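Local atomic coordinates of xylan esterase 1 (Thermoanaerobacterium sp. 'JW/SL YS485', PDB entry 3FCY), a protein that probably removes acetyl groups from xylan and from cephalosporin C, as an alpha/beta hydrolase of carbohydrate esterase family 7. Residues A218-S229 against L282-C293. Sequence-based numbering, arbitrary orientation.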
loop_
_atom_site.group_PDB
_atom_site.type_symbol
_atom_site.label_atom_id
_atom_site.label_comp_id
_atom_site.label_asym_id
_atom_site.label_seq_id
_atom_site.Cartn_x
_atom_site.Cartn_y
_atom_site.Cartn_z
ATOM N N ALA A 218 -38.910 -3.236 -2.361
ATOM C CA ALA A 218 -39.801 -3.938 -3.280
ATOM C C ALA A 218 -40.337 -5.216 -2.647
ATOM O O ALA A 218 -41.354 -5.760 -3.085
ATOM C CB ALA A 218 -39.069 -4.263 -4.578
ATOM N N ALA A 219 -39.651 -5.695 -1.614
ATOM C CA ALA A 219 -40.072 -6.913 -0.928
ATOM C C ALA A 219 -41.146 -6.610 0.110
ATOM O O ALA A 219 -42.121 -7.353 0.247
ATOM C CB ALA A 219 -38.874 -7.577 -0.256
ATOM N N LEU A 220 -40.963 -5.508 0.833
ATOM C CA LEU A 220 -41.896 -5.105 1.877
ATOM C C LEU A 220 -43.102 -4.328 1.352
ATOM O O LEU A 220 -44.114 -4.196 2.045
ATOM C CB LEU A 220 -41.148 -4.309 2.950
ATOM C CG LEU A 220 -40.133 -5.173 3.715
ATOM C CD1 LEU A 220 -39.218 -4.296 4.557
ATOM C CD2 LEU A 220 -40.878 -6.185 4.594
ATOM N N GLU A 221 -42.983 -3.806 0.135
ATOM C CA GLU A 221 -44.081 -3.097 -0.519
ATOM C C GLU A 221 -44.189 -3.720 -1.909
ATOM O O GLU A 221 -43.720 -3.152 -2.897
ATOM C CB GLU A 221 -43.805 -1.594 -0.635
ATOM C CG GLU A 221 -44.857 -0.847 -1.460
ATOM C CD GLU A 221 -46.284 -1.184 -1.041
ATOM O OE1 GLU A 221 -46.784 -0.597 -0.060
ATOM O OE2 GLU A 221 -46.905 -2.053 -1.691
ATOM N N PRO A 222 -44.810 -4.911 -1.991
ATOM C CA PRO A 222 -45.018 -5.693 -3.218
ATOM C C PRO A 222 -45.641 -4.931 -4.387
ATOM O O PRO A 222 -45.577 -5.388 -5.531
ATOM C CB PRO A 222 -45.907 -6.847 -2.749
ATOM C CG PRO A 222 -45.552 -6.996 -1.305
ATOM C CD PRO A 222 -45.474 -5.562 -0.848
ATOM N N ARG A 223 -46.245 -3.779 -4.108
ATOM C CA ARG A 223 -46.856 -2.987 -5.167
ATOM C C ARG A 223 -45.802 -2.372 -6.084
ATOM O O ARG A 223 -46.103 -2.013 -7.225
ATOM C CB ARG A 223 -47.754 -1.887 -4.581
ATOM C CG ARG A 223 -49.078 -2.397 -4.004
ATOM C CD ARG A 223 -49.974 -1.245 -3.542
ATOM N NE ARG A 223 -49.412 -0.543 -2.392
ATOM C CZ ARG A 223 -49.818 0.651 -1.963
ATOM N NH1 ARG A 223 -50.796 1.293 -2.587
ATOM N NH2 ARG A 223 -49.239 1.207 -0.905
ATOM N N VAL A 224 -44.572 -2.244 -5.590
ATOM C CA VAL A 224 -43.491 -1.688 -6.404
ATOM C C VAL A 224 -43.388 -2.515 -7.683
ATOM O O VAL A 224 -43.253 -3.734 -7.633
ATOM C CB VAL A 224 -42.150 -1.719 -5.645
ATOM C CG1 VAL A 224 -41.001 -1.406 -6.590
ATOM C CG2 VAL A 224 -42.191 -0.705 -4.510
ATOM N N ARG A 225 -43.436 -1.830 -8.821
ATOM C CA ARG A 225 -43.425 -2.467 -10.139
ATOM C C ARG A 225 -42.069 -2.792 -10.788
ATOM O O ARG A 225 -41.943 -3.812 -11.479
ATOM C CB ARG A 225 -44.254 -1.605 -11.100
ATOM C CG ARG A 225 -44.654 -2.297 -12.386
ATOM C CD ARG A 225 -45.614 -3.447 -12.118
ATOM N NE ARG A 225 -46.023 -4.091 -13.361
ATOM C CZ ARG A 225 -45.212 -4.797 -14.143
ATOM N NH1 ARG A 225 -43.937 -4.961 -13.810
ATOM N NH2 ARG A 225 -45.674 -5.326 -15.271
ATOM N N LYS A 226 -41.072 -1.929 -10.591
ATOM C CA LYS A 226 -39.736 -2.136 -11.167
ATOM C C LYS A 226 -38.642 -2.019 -10.108
ATOM O O LYS A 226 -38.738 -1.201 -9.188
ATOM C CB LYS A 226 -39.453 -1.114 -12.278
ATOM C CG LYS A 226 -40.254 -1.300 -13.561
ATOM C CD LYS A 226 -39.964 -2.620 -14.252
ATOM C CE LYS A 226 -40.724 -2.702 -15.566
ATOM N NZ LYS A 226 -40.611 -4.016 -16.247
ATOM N N VAL A 227 -37.593 -2.824 -10.254
ATOM C CA VAL A 227 -36.491 -2.813 -9.296
ATOM C C VAL A 227 -35.117 -2.891 -9.956
ATOM O O VAL A 227 -34.824 -3.836 -10.688
ATOM C CB VAL A 227 -36.589 -4.003 -8.314
ATOM C CG1 VAL A 227 -35.568 -3.841 -7.195
ATOM C CG2 VAL A 227 -38.004 -4.118 -7.760
ATOM N N VAL A 228 -34.282 -1.889 -9.708
ATOM C CA VAL A 228 -32.923 -1.897 -10.239
ATOM C C VAL A 228 -31.999 -1.971 -9.030
ATOM O O VAL A 228 -31.958 -1.054 -8.204
ATOM C CB VAL A 228 -32.601 -0.637 -11.075
ATOM C CG1 VAL A 228 -31.127 -0.649 -11.484
ATOM C CG2 VAL A 228 -33.479 -0.606 -12.337
ATOM N N SER A 229 -31.284 -3.085 -8.921
ATOM C CA SER A 229 -30.367 -3.314 -7.812
ATOM C C SER A 229 -28.953 -3.543 -8.331
ATOM O O SER A 229 -28.644 -4.592 -8.905
ATOM C CB SER A 229 -30.837 -4.523 -7.002
ATOM O OG SER A 229 -30.038 -4.713 -5.852
ATOM N N LEU A 282 -35.479 -11.678 2.052
ATOM C CA LEU A 282 -36.674 -10.911 1.715
ATOM C C LEU A 282 -36.981 -11.029 0.223
ATOM O O LEU A 282 -38.124 -10.875 -0.203
ATOM C CB LEU A 282 -36.465 -9.430 2.061
ATOM C CG LEU A 282 -36.515 -8.998 3.526
ATOM C CD1 LEU A 282 -36.092 -7.537 3.660
ATOM C CD2 LEU A 282 -37.934 -9.193 4.051
ATOM N N ALA A 283 -35.944 -11.308 -0.558
ATOM C CA ALA A 283 -36.043 -11.412 -2.008
ATOM C C ALA A 283 -37.237 -12.190 -2.558
ATOM O O ALA A 283 -37.786 -11.822 -3.596
ATOM C CB ALA A 283 -34.752 -11.995 -2.566
ATOM N N LYS A 284 -37.646 -13.251 -1.871
ATOM C CA LYS A 284 -38.761 -14.065 -2.349
ATOM C C LYS A 284 -40.102 -13.335 -2.385
ATOM O O LYS A 284 -41.035 -13.788 -3.045
ATOM C CB LYS A 284 -38.896 -15.332 -1.498
ATOM C CG LYS A 284 -39.422 -15.089 -0.096
ATOM C CD LYS A 284 -39.494 -16.383 0.694
ATOM C CE LYS A 284 -40.028 -16.137 2.099
ATOM N NZ LYS A 284 -39.180 -15.164 2.850
ATOM N N ARG A 285 -40.196 -12.205 -1.692
ATOM C CA ARG A 285 -41.441 -11.439 -1.638
ATOM C C ARG A 285 -41.645 -10.458 -2.780
ATOM O O ARG A 285 -42.768 -10.016 -3.031
ATOM C CB ARG A 285 -41.527 -10.656 -0.331
ATOM C CG ARG A 285 -41.491 -11.509 0.911
ATOM C CD ARG A 285 -41.760 -10.656 2.128
ATOM N NE ARG A 285 -41.945 -11.477 3.315
ATOM C CZ ARG A 285 -42.661 -11.107 4.368
ATOM N NH1 ARG A 285 -43.258 -9.923 4.383
ATOM N NH2 ARG A 285 -42.786 -11.931 5.397
ATOM N N ILE A 286 -40.560 -10.105 -3.455
ATOM C CA ILE A 286 -40.620 -9.154 -4.554
ATOM C C ILE A 286 -41.564 -9.618 -5.666
ATOM O O ILE A 286 -41.551 -10.784 -6.061
ATOM C CB ILE A 286 -39.206 -8.912 -5.125
ATOM C CG1 ILE A 286 -38.303 -8.366 -4.009
ATOM C CG2 ILE A 286 -39.272 -7.951 -6.312
ATOM C CD1 ILE A 286 -36.871 -8.126 -4.421
ATOM N N LYS A 287 -42.385 -8.694 -6.157
ATOM C CA LYS A 287 -43.340 -8.998 -7.218
ATOM C C LYS A 287 -42.983 -8.249 -8.498
ATOM O O LYS A 287 -43.268 -8.715 -9.600
ATOM C CB LYS A 287 -44.756 -8.600 -6.790
ATOM C CG LYS A 287 -45.151 -9.072 -5.396
ATOM C CD LYS A 287 -45.204 -10.586 -5.289
ATOM C CE LYS A 287 -46.388 -11.157 -6.054
ATOM N NZ LYS A 287 -46.487 -12.641 -5.909
ATOM N N GLY A 288 -42.363 -7.083 -8.348
ATOM C CA GLY A 288 -41.997 -6.296 -9.513
ATOM C C GLY A 288 -40.896 -6.939 -10.328
ATOM O O GLY A 288 -40.287 -7.915 -9.890
ATOM N N ASP A 289 -40.648 -6.403 -11.520
ATOM C CA ASP A 289 -39.590 -6.926 -12.380
ATOM C C ASP A 289 -38.260 -6.427 -11.833
ATOM O O ASP A 289 -38.160 -5.289 -11.367
ATOM C CB ASP A 289 -39.768 -6.445 -13.822
ATOM C CG ASP A 289 -41.126 -6.812 -14.400
ATOM O OD1 ASP A 289 -41.655 -7.892 -14.053
ATOM O OD2 ASP A 289 -41.656 -6.025 -15.211
ATOM N N VAL A 290 -37.237 -7.271 -11.901
ATOM C CA VAL A 290 -35.926 -6.911 -11.380
ATOM C C VAL A 290 -34.802 -6.941 -12.413
ATOM O O VAL A 290 -34.739 -7.831 -13.257
ATOM C CB VAL A 290 -35.532 -7.854 -10.222
ATOM C CG1 VAL A 290 -34.195 -7.419 -9.619
ATOM C CG2 VAL A 290 -36.630 -7.856 -9.158
ATOM N N LEU A 291 -33.932 -5.941 -12.348
ATOM C CA LEU A 291 -32.762 -5.860 -13.217
ATOM C C LEU A 291 -31.598 -5.584 -12.278
ATOM O O LEU A 291 -31.597 -4.585 -11.552
ATOM C CB LEU A 291 -32.874 -4.716 -14.231
ATOM C CG LEU A 291 -31.597 -4.485 -15.058
ATOM C CD1 LEU A 291 -31.303 -5.722 -15.913
ATOM C CD2 LEU A 291 -31.757 -3.255 -15.946
ATOM N N MET A 292 -30.612 -6.472 -12.282
ATOM C CA MET A 292 -29.454 -6.306 -11.413
ATOM C C MET A 292 -28.161 -6.339 -12.216
ATOM O O MET A 292 -28.157 -6.714 -13.389
ATOM C CB MET A 292 -29.428 -7.422 -10.360
ATOM C CG MET A 292 -30.577 -7.382 -9.357
ATOM S SD MET A 292 -30.549 -8.778 -8.186
ATOM C CE MET A 292 -28.920 -8.601 -7.508
ATOM N N CYS A 293 -27.065 -5.926 -11.586
ATOM C CA CYS A 293 -25.765 -5.968 -12.236
ATOM C C CYS A 293 -24.754 -6.403 -11.187
ATOM O O CYS A 293 -24.934 -6.145 -9.995
ATOM C CB CYS A 293 -25.386 -4.607 -12.841
ATOM S SG CYS A 293 -25.113 -3.260 -11.686
HETATM O O HOH W 1 -42.139 -5.808 -5.676
HETATM O O HOH W 2 -44.303 -8.054 1.882
#
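One carboxylate oxygen, OD2 of Asp289, takes two cations, Arg225 from the loop before the neighbouring strand and Lys226 from that strand's first residue. Arg225 NH1 reaches it at 2.9 Å, the oxygen lying at the edge of the guanidinium close to its plane, while the nitrogen stands well above the carboxylate plane; the two flat groups are turned 85° apart. Lys226 NZ makes a salt bridge to the same oxygen, modelled at 2.5 Å, a length too short to be trusted. Both chains bend at chi2 (66° in Arg225, -63° in Lys226), bringing their nitrogens to that oxygen. Lys226 NZ is also paired with Glu343, a calcium ligand, and its side chain makes a cation-pi contact with Phe340, which ties this corner to the metal site. With an alanine at Asp289, Arg225 would probably be free to turn, and Lys226 would be held by Glu343 and Phe340 without its partner across the strands.

From here strands 226-229 and 289-293 run parallel. Val227 N bonds to Asp289 O at 2.8 Å and Val227 O takes Leu291 N; Ser229 N then reaches Leu291 O, and the last bond, Cys293 N to Ser229 O, is weak. Val227 CB packs on Val290 CG2 on the sheet face that also carries Ser229 and Met292. Ser229 OG turns to Gly211 O in the helix after the predicted nucleophile Ser208.

Before the strands, Ala219 sets its CB against Leu282 CB at 3.8 Å and Ile286 CG1 at 3.9 Å. A water here accepts from Lys287 N at 2.9 Å and lies within hydrogen-bonding range of Ala218 O and Val224 O. The contact sets strand 226-230 beside strand 289-295 in the alpha/beta hydrolase sheet; Asp289 shares its one negative charge between two cations, and Glu343 probably supplies a second for Lys226.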